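Local coordinates for protein p1 (Rice yellow mottle virus, PDB 6TY0) that suppresses RNA silencing in the infected host and contributes to virus spread, this chain being its N-terminal part with a four-cysteine zinc finger, at residues A[32-41]-A[62-71]; A[48-59]-A[72-83]. All coordinates share one frame; numbering follows the deposited sequence.

Contact 1. Residues A[32-41]-A[62-71]; sequences HSQTWDVDSV and FACTQCTAHY. With ZN (zinc ion), chain C.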
loop_
_atom_site.group_PDB
_atom_site.type_symbol
_atom_site.label_atom_id
_atom_site.label_comp_id
_atom_site.label_asym_id
_atom_site.label_seq_id
_atom_site.Cartn_x
_atom_site.Cartn_y
_atom_site.Cartn_z
ATOM N N HIS A 32 3.699 -3.370 -0.278
ATOM C CA HIS A 32 4.250 -2.784 -1.466
ATOM C C HIS A 32 4.183 -3.757 -2.647
ATOM O O HIS A 32 3.994 -4.944 -2.472
ATOM C CB HIS A 32 5.690 -2.356 -1.190
ATOM C CG HIS A 32 6.633 -3.482 -0.949
ATOM N ND1 HIS A 32 7.117 -4.281 -1.969
ATOM C CD2 HIS A 32 7.257 -3.890 0.177
ATOM C CE1 HIS A 32 8.003 -5.131 -1.474
ATOM N NE2 HIS A 32 8.086 -4.934 -0.170
ATOM N N SER A 33 4.365 -3.212 -3.829
ATOM C CA SER A 33 4.267 -3.925 -5.077
ATOM C C SER A 33 5.569 -4.560 -5.445
ATOM O O SER A 33 6.586 -4.457 -4.737
ATOM C CB SER A 33 3.821 -2.950 -6.190
ATOM O OG SER A 33 4.885 -2.075 -6.528
ATOM N N GLN A 34 5.536 -5.207 -6.604
ATOM C CA GLN A 34 6.677 -5.935 -7.148
ATOM C C GLN A 34 7.868 -5.032 -7.438
ATOM O O GLN A 34 9.006 -5.476 -7.371
ATOM C CB GLN A 34 6.240 -6.651 -8.441
ATOM C CG GLN A 34 5.189 -7.749 -8.222
ATOM C CD GLN A 34 3.729 -7.306 -7.968
ATOM O OE1 GLN A 34 3.339 -6.123 -8.056
ATOM N NE2 GLN A 34 2.900 -8.305 -7.641
ATOM N N THR A 35 7.600 -3.768 -7.765
ATOM C CA THR A 35 8.652 -2.794 -7.995
ATOM C C THR A 35 9.720 -2.827 -6.885
ATOM O O THR A 35 10.907 -2.670 -7.169
ATOM C CB THR A 35 8.040 -1.417 -8.231
ATOM O OG1 THR A 35 7.164 -1.521 -9.342
ATOM C CG2 THR A 35 9.078 -0.317 -8.506
ATOM N N TRP A 36 9.312 -3.112 -5.649
ATOM C CA TRP A 36 10.192 -2.965 -4.486
ATOM C C TRP A 36 10.596 -4.297 -3.852
ATOM O O TRP A 36 11.146 -4.321 -2.738
ATOM C CB TRP A 36 9.516 -2.049 -3.468
ATOM C CG TRP A 36 9.040 -0.813 -4.100
ATOM C CD1 TRP A 36 7.758 -0.508 -4.404
ATOM C CD2 TRP A 36 9.839 0.245 -4.608
ATOM N NE1 TRP A 36 7.704 0.690 -5.015
ATOM C CE2 TRP A 36 8.969 1.180 -5.166
ATOM C CE3 TRP A 36 11.217 0.504 -4.626
ATOM C CZ2 TRP A 36 9.409 2.360 -5.744
ATOM C CZ3 TRP A 36 11.649 1.679 -5.198
ATOM C CH2 TRP A 36 10.755 2.585 -5.749
ATOM N N ASP A 37 10.336 -5.396 -4.574
ATOM C CA ASP A 37 10.877 -6.720 -4.223
ATOM C C ASP A 37 12.345 -6.843 -4.626
ATOM O O ASP A 37 12.675 -7.455 -5.646
ATOM C CB ASP A 37 10.088 -7.819 -4.940
ATOM C CG ASP A 37 8.682 -7.985 -4.386
ATOM O OD1 ASP A 37 8.482 -7.779 -3.167
ATOM O OD2 ASP A 37 7.769 -8.317 -5.177
ATOM N N VAL A 38 13.219 -6.232 -3.838
ATOM C CA VAL A 38 14.653 -6.240 -4.083
ATOM C C VAL A 38 15.331 -6.490 -2.747
ATOM O O VAL A 38 14.702 -6.242 -1.717
ATOM C CB VAL A 38 15.131 -4.908 -4.702
ATOM C CG1 VAL A 38 14.536 -4.720 -6.077
ATOM C CG2 VAL A 38 14.782 -3.722 -3.804
ATOM N N ASP A 39 16.585 -6.966 -2.760
ATOM C CA ASP A 39 17.280 -7.448 -1.538
ATOM C C ASP A 39 17.405 -6.398 -0.446
ATOM O O ASP A 39 17.327 -6.724 0.727
ATOM C CB ASP A 39 18.713 -7.939 -1.846
ATOM C CG ASP A 39 18.754 -9.349 -2.407
ATOM O OD1 ASP A 39 17.795 -9.789 -3.086
ATOM O OD2 ASP A 39 19.770 -10.029 -2.168
ATOM N N SER A 40 17.614 -5.143 -0.836
ATOM C CA SER A 40 17.882 -4.061 0.124
ATOM C C SER A 40 16.622 -3.556 0.860
ATOM O O SER A 40 16.737 -2.728 1.750
ATOM C CB SER A 40 18.573 -2.894 -0.586
ATOM O OG SER A 40 17.917 -2.618 -1.827
ATOM N N VAL A 41 15.434 -4.033 0.478
ATOM C CA VAL A 41 14.207 -3.717 1.207
ATOM C C VAL A 41 13.945 -4.817 2.220
ATOM O O VAL A 41 13.570 -5.913 1.853
ATOM C CB VAL A 41 13.035 -3.549 0.224
ATOM C CG1 VAL A 41 11.688 -3.479 0.906
ATOM C CG2 VAL A 41 13.266 -2.282 -0.586
ATOM N N PHE A 62 9.472 4.676 -0.426
ATOM C CA PHE A 62 10.365 3.971 -1.355
ATOM C C PHE A 62 10.693 4.916 -2.500
ATOM O O PHE A 62 9.819 5.599 -3.026
ATOM C CB PHE A 62 9.694 2.730 -1.938
ATOM C CG PHE A 62 9.226 1.745 -0.921
ATOM C CD1 PHE A 62 8.101 1.994 -0.153
ATOM C CD2 PHE A 62 9.882 0.557 -0.754
ATOM C CE1 PHE A 62 7.641 1.072 0.765
ATOM C CE2 PHE A 62 9.442 -0.387 0.159
ATOM C CZ PHE A 62 8.310 -0.140 0.918
ATOM N N ALA A 63 11.955 4.978 -2.876
ATOM C CA ALA A 63 12.326 5.748 -4.082
ATOM C C ALA A 63 13.498 5.069 -4.781
ATOM O O ALA A 63 14.449 4.688 -4.095
ATOM C CB ALA A 63 12.727 7.142 -3.673
ATOM N N CYS A 64 13.451 4.949 -6.115
ATOM C CA CYS A 64 14.599 4.384 -6.883
ATOM C C CYS A 64 15.693 5.426 -7.053
ATOM O O CYS A 64 15.423 6.560 -7.434
ATOM C CB CYS A 64 14.174 3.911 -8.277
ATOM S SG CYS A 64 15.460 3.014 -9.246
ATOM N N THR A 65 16.933 5.047 -6.820
ATOM C CA THR A 65 18.072 5.936 -7.084
ATOM C C THR A 65 18.424 6.119 -8.579
ATOM O O THR A 65 19.207 7.006 -8.912
ATOM C CB THR A 65 19.285 5.409 -6.347
ATOM O OG1 THR A 65 19.515 4.058 -6.757
ATOM C CG2 THR A 65 19.025 5.418 -4.833
ATOM N N GLN A 66 17.805 5.343 -9.473
ATOM C CA GLN A 66 18.117 5.366 -10.912
ATOM C C GLN A 66 17.006 5.942 -11.748
ATOM O O GLN A 66 17.253 6.553 -12.769
ATOM C CB GLN A 66 18.355 3.957 -11.467
ATOM C CG GLN A 66 19.437 3.163 -10.781
ATOM C CD GLN A 66 20.713 3.916 -10.834
ATOM O OE1 GLN A 66 21.316 4.041 -11.898
ATOM N NE2 GLN A 66 21.110 4.490 -9.709
ATOM N N CYS A 67 15.765 5.663 -11.404
ATOM C CA CYS A 67 14.680 6.250 -12.156
ATOM C C CYS A 67 13.939 7.031 -11.113
ATOM O O CYS A 67 14.455 7.243 -10.007
ATOM C CB CYS A 67 13.839 5.198 -12.854
ATOM S SG CYS A 67 12.859 4.052 -11.808
ATOM N N THR A 68 12.750 7.485 -11.410
ATOM C CA THR A 68 12.073 8.257 -10.394
ATOM C C THR A 68 10.892 7.480 -9.825
ATOM O O THR A 68 9.968 8.070 -9.250
ATOM C CB THR A 68 11.575 9.551 -10.995
ATOM O OG1 THR A 68 10.782 9.199 -12.121
ATOM C CG2 THR A 68 12.728 10.400 -11.436
ATOM N N ALA A 69 10.913 6.166 -9.977
ATOM C CA ALA A 69 9.897 5.344 -9.339
ATOM C C ALA A 69 9.877 5.662 -7.829
ATOM O O ALA A 69 10.925 5.789 -7.207
ATOM C CB ALA A 69 10.218 3.910 -9.554
ATOM N N HIS A 70 8.695 5.793 -7.256
ATOM C CA HIS A 70 8.581 6.074 -5.844
ATOM C C HIS A 70 7.233 5.608 -5.315
ATOM O O HIS A 70 6.293 5.403 -6.086
ATOM C CB HIS A 70 8.774 7.576 -5.610
ATOM C CG HIS A 70 7.714 8.410 -6.224
ATOM N ND1 HIS A 70 7.702 8.751 -7.559
ATOM C CD2 HIS A 70 6.597 8.969 -5.680
ATOM C CE1 HIS A 70 6.631 9.485 -7.812
ATOM N NE2 HIS A 70 5.936 9.619 -6.690
ATOM N N TYR A 71 7.138 5.469 -3.992
ATOM C CA TYR A 71 5.908 4.988 -3.348
ATOM C C TYR A 71 5.975 5.403 -1.876
ATOM O O TYR A 71 7.031 5.394 -1.270
ATOM C CB TYR A 71 5.793 3.452 -3.512
ATOM C CG TYR A 71 4.660 2.824 -2.758
ATOM C CD1 TYR A 71 3.361 3.138 -3.058
ATOM C CD2 TYR A 71 4.898 1.898 -1.747
ATOM C CE1 TYR A 71 2.313 2.590 -2.354
ATOM C CE2 TYR A 71 3.852 1.317 -1.045
ATOM C CZ TYR A 71 2.577 1.648 -1.377
ATOM O OH TYR A 71 1.569 1.136 -0.680
HETATM ZN ZN ZN C . 14.214 2.391 -11.026
#
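A CxxC zinc knuckle tops the hairpin of strands 54-64 and 70-77, and behind it Trp36, from the loop after strand 26-32, lies on Phe62 and the chain leading to the metal. Phe62 CB sits over the centre of the indole's six-membered ring, 3.5 Å from its centroid and 8° off the normal, a CH-pi contact. Thr35 CG2, nearer the rim, lies on the opposite face. With CG beside its backbone N (chi1 -50°), Trp36 sends its far end toward the knuckle: CH2 approaches Cys64 N at 3.6 Å and Ala69 O at 3.5 Å. These two backbone atoms, already hydrogen-bonded to each other, meet the ring at its edge; small Ala69 leaves room for it. Tyr71 CB approaches Trp36 NE1 to 3.7 Å.

The Phe62 ring, inclined 40° to the indole's five-membered ring, carries its CZ to 4.0 Å from His32 CD2, while Val41 CG1 meets its edge at CE2. His32 is held by its ND1-H, which gives a nearly straight bond to Ser33 O in the plane of the imidazole; Trp36 N reaches the same oxygen from the other side of the carbonyl plane, tying the loop back on itself.

Cys64 and Cys67 each bind zinc through SG at 2.3 Å. The amides of Gln66 and Cys67 donate hydrogen bonds to Cys64 SG, and that of Ala69 to Cys67 SG, which would be expected to stabilise the thiolates. Cys92 and Cys95 complete the site. Strand 86-90 brings Phe88 to Phe62 and Val90 to Trp36, strand 2-10 lies beside His32 and Val41, and Tyr71 OH is hydrogen-bonded to both Trp31 O and Tyr71 OH of the second subunit.

Contact 2. Residues A[48-59]-A[72-83]; sequences ADFNPEKVGWVS and YTSEQVKYFTNI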
loop_
_atom_site.group_PDB
_atom_site.type_symbol
_atom_site.label_atom_id
_atom_site.label_comp_id
_atom_site.label_asym_id
_atom_site.label_seq_id
_atom_site.Cartn_x
_atom_site.Cartn_y
_atom_site.Cartn_z
ATOM N N ALA A 48 10.995 3.977 19.143
ATOM C CA ALA A 48 10.200 5.173 19.249
ATOM C C ALA A 48 9.754 5.379 20.684
ATOM O O ALA A 48 9.942 4.502 21.541
ATOM C CB ALA A 48 8.982 5.060 18.349
ATOM N N ASP A 49 9.095 6.508 20.919
ATOM C CA ASP A 49 8.706 6.907 22.272
ATOM C C ASP A 49 7.358 6.342 22.679
ATOM O O ASP A 49 6.330 6.771 22.155
ATOM C CB ASP A 49 8.597 8.424 22.379
ATOM C CG ASP A 49 9.964 9.113 22.372
ATOM O OD1 ASP A 49 10.969 8.557 22.897
ATOM O OD2 ASP A 49 9.999 10.220 21.803
ATOM N N PHE A 50 7.373 5.431 23.650
ATOM C CA PHE A 50 6.131 4.917 24.191
ATOM C C PHE A 50 5.369 6.070 24.827
ATOM O O PHE A 50 5.931 6.903 25.505
ATOM C CB PHE A 50 6.365 3.798 25.191
ATOM C CG PHE A 50 5.101 3.358 25.879
ATOM C CD1 PHE A 50 4.212 2.493 25.242
ATOM C CD2 PHE A 50 4.781 3.820 27.155
ATOM C CE1 PHE A 50 3.030 2.111 25.833
ATOM C CE2 PHE A 50 3.597 3.417 27.763
ATOM C CZ PHE A 50 2.725 2.562 27.101
ATOM N N ASN A 51 4.085 6.133 24.581
ATOM C CA ASN A 51 3.263 7.113 25.216
ATOM C C ASN A 51 1.855 6.574 25.355
ATOM O O ASN A 51 1.251 6.204 24.352
ATOM C CB ASN A 51 3.223 8.367 24.380
ATOM C CG ASN A 51 2.439 9.466 25.055
ATOM O OD1 ASN A 51 1.296 9.286 25.465
ATOM N ND2 ASN A 51 3.054 10.614 25.176
ATOM N N PRO A 52 1.310 6.547 26.588
ATOM C CA PRO A 52 0.064 5.794 26.812
ATOM C C PRO A 52 -1.185 6.398 26.259
ATOM O O PRO A 52 -2.185 5.720 26.223
ATOM C CB PRO A 52 -0.044 5.700 28.341
ATOM C CG PRO A 52 0.883 6.742 28.863
ATOM C CD PRO A 52 1.994 6.859 27.853
ATOM N N GLU A 53 -1.139 7.653 25.850
ATOM C CA GLU A 53 -2.310 8.374 25.342
ATOM C C GLU A 53 -2.249 8.801 23.878
ATOM O O GLU A 53 -3.184 9.446 23.418
ATOM C CB GLU A 53 -2.496 9.704 26.086
ATOM C CG GLU A 53 -2.575 9.608 27.578
ATOM C CD GLU A 53 -3.482 8.508 28.050
ATOM O OE1 GLU A 53 -4.601 8.296 27.487
ATOM O OE2 GLU A 53 -3.033 7.858 29.001
ATOM N N LYS A 54 -1.186 8.461 23.157
ATOM C CA LYS A 54 -1.045 8.873 21.745
ATOM C C LYS A 54 -1.167 7.714 20.749
ATOM O O LYS A 54 -1.049 6.527 21.096
ATOM C CB LYS A 54 0.313 9.530 21.545
ATOM C CG LYS A 54 0.647 10.542 22.622
ATOM C CD LYS A 54 -0.146 11.824 22.460
ATOM C CE LYS A 54 0.307 12.556 21.213
ATOM N NZ LYS A 54 -0.179 13.951 21.223
ATOM N N VAL A 55 -1.413 8.101 19.512
ATOM C CA VAL A 55 -1.366 7.238 18.377
ATOM C C VAL A 55 -0.388 7.930 17.447
ATOM O O VAL A 55 -0.523 9.125 17.222
ATOM C CB VAL A 55 -2.736 7.170 17.710
ATOM C CG1 VAL A 55 -2.675 6.378 16.406
ATOM C CG2 VAL A 55 -3.739 6.535 18.664
ATOM N N GLY A 56 0.620 7.209 16.965
ATOM C CA GLY A 56 1.599 7.783 16.013
ATOM C C GLY A 56 1.453 7.196 14.625
ATOM O O GLY A 56 0.853 6.119 14.444
ATOM N N TRP A 57 1.989 7.909 13.640
ATOM C CA TRP A 57 2.126 7.390 12.288
ATOM C C TRP A 57 3.535 6.874 12.062
ATOM O O TRP A 57 4.529 7.451 12.524
ATOM C CB TRP A 57 1.884 8.480 11.262
ATOM C CG TRP A 57 0.482 8.926 11.093
ATOM C CD1 TRP A 57 -0.070 10.097 11.568
ATOM C CD2 TRP A 57 -0.555 8.268 10.337
ATOM N NE1 TRP A 57 -1.396 10.197 11.155
ATOM C CE2 TRP A 57 -1.711 9.095 10.398
ATOM C CE3 TRP A 57 -0.623 7.061 9.626
ATOM C CZ2 TRP A 57 -2.913 8.751 9.770
ATOM C CZ3 TRP A 57 -1.829 6.719 8.992
ATOM C CH2 TRP A 57 -2.957 7.566 9.075
ATOM N N VAL A 58 3.606 5.722 11.428
ATOM C CA VAL A 58 4.845 5.243 10.864
ATOM C C VAL A 58 4.696 5.488 9.354
ATOM O O VAL A 58 3.647 5.213 8.776
ATOM C CB VAL A 58 5.150 3.768 11.192
ATOM C CG1 VAL A 58 4.118 2.805 10.641
ATOM C CG2 VAL A 58 6.536 3.408 10.683
ATOM N N SER A 59 5.688 6.105 8.754
ATOM C CA SER A 59 5.647 6.317 7.298
ATOM C C SER A 59 6.763 5.549 6.640
ATOM O O SER A 59 7.886 5.431 7.181
ATOM C CB SER A 59 5.771 7.804 6.977
ATOM O OG SER A 59 7.100 8.235 7.204
ATOM N N TYR A 72 4.840 5.820 -1.332
ATOM C CA TYR A 72 4.709 6.288 0.040
ATOM C C TYR A 72 3.477 5.599 0.628
ATOM O O TYR A 72 2.367 5.576 0.015
ATOM C CB TYR A 72 4.562 7.836 0.075
ATOM C CG TYR A 72 4.284 8.397 1.450
ATOM C CD1 TYR A 72 2.978 8.441 1.946
ATOM C CD2 TYR A 72 5.322 8.806 2.288
ATOM C CE1 TYR A 72 2.720 8.911 3.215
ATOM C CE2 TYR A 72 5.069 9.291 3.574
ATOM C CZ TYR A 72 3.773 9.348 4.026
ATOM O OH TYR A 72 3.481 9.795 5.313
ATOM N N THR A 73 3.669 4.973 1.781
ATOM C CA THR A 73 2.551 4.508 2.610
ATOM C C THR A 73 2.792 4.859 4.050
ATOM O O THR A 73 3.922 5.161 4.499
ATOM C CB THR A 73 2.399 2.991 2.774
ATOM O OG1 THR A 73 3.582 2.275 2.389
ATOM C CG2 THR A 73 1.210 2.556 2.161
ATOM N N SER A 74 1.731 4.703 4.807
ATOM C CA SER A 74 1.810 4.927 6.212
ATOM C C SER A 74 0.703 4.101 6.936
ATOM O O SER A 74 -0.246 3.553 6.316
ATOM C CB SER A 74 1.664 6.398 6.435
ATOM O OG SER A 74 0.355 6.733 6.021
ATOM N N GLU A 75 0.932 3.920 8.234
ATOM C CA GLU A 75 0.039 3.195 9.112
ATOM C C GLU A 75 0.059 3.819 10.535
ATOM O O GLU A 75 1.098 4.306 11.030
ATOM C CB GLU A 75 0.431 1.704 9.120
ATOM C CG GLU A 75 -0.405 0.776 10.030
ATOM C CD GLU A 75 -1.882 0.696 9.640
ATOM O OE1 GLU A 75 -2.615 1.697 9.710
ATOM O OE2 GLU A 75 -2.297 -0.387 9.227
ATOM N N GLN A 76 -1.092 3.802 11.181
ATOM C CA GLN A 76 -1.218 4.239 12.610
ATOM C C GLN A 76 -0.763 3.174 13.569
ATOM O O GLN A 76 -0.992 2.019 13.317
ATOM C CB GLN A 76 -2.655 4.572 12.958
ATOM C CG GLN A 76 -3.332 5.387 11.890
ATOM C CD GLN A 76 -4.617 5.986 12.385
ATOM O OE1 GLN A 76 -5.706 5.634 11.910
ATOM N NE2 GLN A 76 -4.501 6.905 13.345
ATOM N N VAL A 77 -0.099 3.585 14.645
ATOM C CA VAL A 77 0.489 2.695 15.650
ATOM C C VAL A 77 0.150 3.265 17.019
ATOM O O VAL A 77 0.621 4.342 17.397
ATOM C CB VAL A 77 2.005 2.618 15.610
ATOM C CG1 VAL A 77 2.484 1.576 16.623
ATOM C CG2 VAL A 77 2.515 2.243 14.240
ATOM N N LYS A 78 -0.671 2.523 17.749
ATOM C CA LYS A 78 -1.127 2.928 19.066
ATOM C C LYS A 78 0.004 2.955 20.043
ATOM O O LYS A 78 0.808 2.041 20.087
ATOM C CB LYS A 78 -2.167 1.926 19.562
ATOM C CG LYS A 78 -3.476 2.050 18.845
ATOM C CD LYS A 78 -4.481 1.088 19.429
ATOM C CE LYS A 78 -5.840 1.381 18.830
ATOM N NZ LYS A 78 -6.801 0.308 19.184
ATOM N N TYR A 79 0.029 4.005 20.852
ATOM C CA TYR A 79 0.956 4.184 21.987
ATOM C C TYR A 79 2.411 4.393 21.693
ATOM O O TYR A 79 3.262 4.205 22.582
ATOM C CB TYR A 79 0.827 3.035 23.011
ATOM C CG TYR A 79 -0.581 2.510 23.156
ATOM C CD1 TYR A 79 -1.655 3.332 23.513
ATOM C CD2 TYR A 79 -0.841 1.174 22.870
ATOM C CE1 TYR A 79 -2.959 2.801 23.612
ATOM C CE2 TYR A 79 -2.098 0.645 22.977
ATOM C CZ TYR A 79 -3.148 1.450 23.336
ATOM O OH TYR A 79 -4.365 0.804 23.369
ATOM N N PHE A 80 2.736 4.669 20.440
ATOM C CA PHE A 80 4.102 5.007 20.099
ATOM C C PHE A 80 4.038 6.295 19.277
ATOM O O PHE A 80 3.108 6.518 18.468
ATOM C CB PHE A 80 4.819 3.908 19.344
ATOM C CG PHE A 80 5.313 2.817 20.207
ATOM C CD1 PHE A 80 6.451 2.970 20.934
ATOM C CD2 PHE A 80 4.616 1.638 20.304
ATOM C CE1 PHE A 80 6.930 1.955 21.735
ATOM C CE2 PHE A 80 5.071 0.613 21.114
ATOM C CZ PHE A 80 6.232 0.766 21.825
ATOM N N THR A 81 5.026 7.137 19.512
ATOM C CA THR A 81 5.023 8.443 18.917
ATOM C C THR A 81 6.462 8.828 18.497
ATOM O O THR A 81 7.439 8.165 18.888
ATOM C CB THR A 81 4.304 9.401 19.904
ATOM O OG1 THR A 81 3.712 10.465 19.166
ATOM C CG2 THR A 81 5.246 9.933 20.992
ATOM N N ASN A 82 6.613 9.878 17.676
ATOM C CA ASN A 82 7.953 10.221 17.121
ATOM C C ASN A 82 8.621 9.034 16.469
ATOM O O ASN A 82 9.800 8.752 16.705
ATOM C CB ASN A 82 8.902 10.743 18.186
ATOM C CG ASN A 82 8.332 11.923 18.926
ATOM O OD1 ASN A 82 7.696 12.799 18.328
ATOM N ND2 ASN A 82 8.510 11.935 20.255
ATOM N N ILE A 83 7.855 8.307 15.662
ATOM C CA ILE A 83 8.375 7.100 15.075
ATOM C C ILE A 83 9.327 7.520 13.922
ATOM O O ILE A 83 8.931 8.270 13.044
ATOM C CB ILE A 83 7.227 6.210 14.561
ATOM C CG1 ILE A 83 6.230 5.881 15.718
ATOM C CG2 ILE A 83 7.804 4.913 13.994
ATOM C CD1 ILE A 83 4.953 5.166 15.272
HETATM O O HOH W 1 5.418 8.889 14.983
HETATM O O HOH W 2 7.655 7.078 10.698
#
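Phe50 turns the edge of its ring toward the face of Phe80, centroids 5.9 Å apart and planes at 77°, an edge-to-face pair joining strands 45-51 and 80-81. Alongside it runs Tyr79, pointing the same way, its CB 3.7 Å from Phe50 CE1.

Across the corners at Pro52-Glu53 and Lys78-Tyr79, the segments 54-59 and 72-77 pair antiparallel in the other sheet. Here Trp57 and Gln76 form a non-hydrogen-bonded pair whose side chains lie side by side. Gln76 CG, set beside its backbone N (chi1 -44°), lies over the indole, 3.7 Å from the six-membered ring's centroid; the extended chain beyond runs the amide along the ring, inclined 21° to it. Gly56 suits its place because Phe80 O lies too close to where a CB would stand; its N and O bond to Val77.

Val58 and Val77 share the face away from Trp57, CG1 on CG2, and branched Ile83 comes in from the following loop to meet Val58 CG2. Two waters bridge the Ile83 backbone to Trp57 O and Ser59 N. Asn82 ND2 gives a 2.7 Å bond to the anti lone pair of Asp49 OD2, amide and carboxylate nearly perpendicular, and Thr11 holds OD1. Helix 15-21 packs on Phe50, while Val77 and Phe80 rest against strands 2-10 and 26-32.

From the N terminus, strands 2-10 and 26-32 come first, and the chain enters the loop 32-41 of contact 1. It then runs through strand 45-51, turns a corner and follows strand 54-64, supplying 48-59 to contact 2. At the zinc knuckle, 62-71 returns to 32-41 and closes the first loop; 72-83 then pairs with 48-59 and closes the second. The two loops therefore cross rather than nest. The centres of the two contacts lie about 24 Å apart, on opposite sides of the chain's centre, at the two ends of the long hairpin. Contact 1 joins its metal-binding end to the loop after strand 26-32; contact 2 links its other end to strands 45-51 and 80-81. Both touch the second subunit.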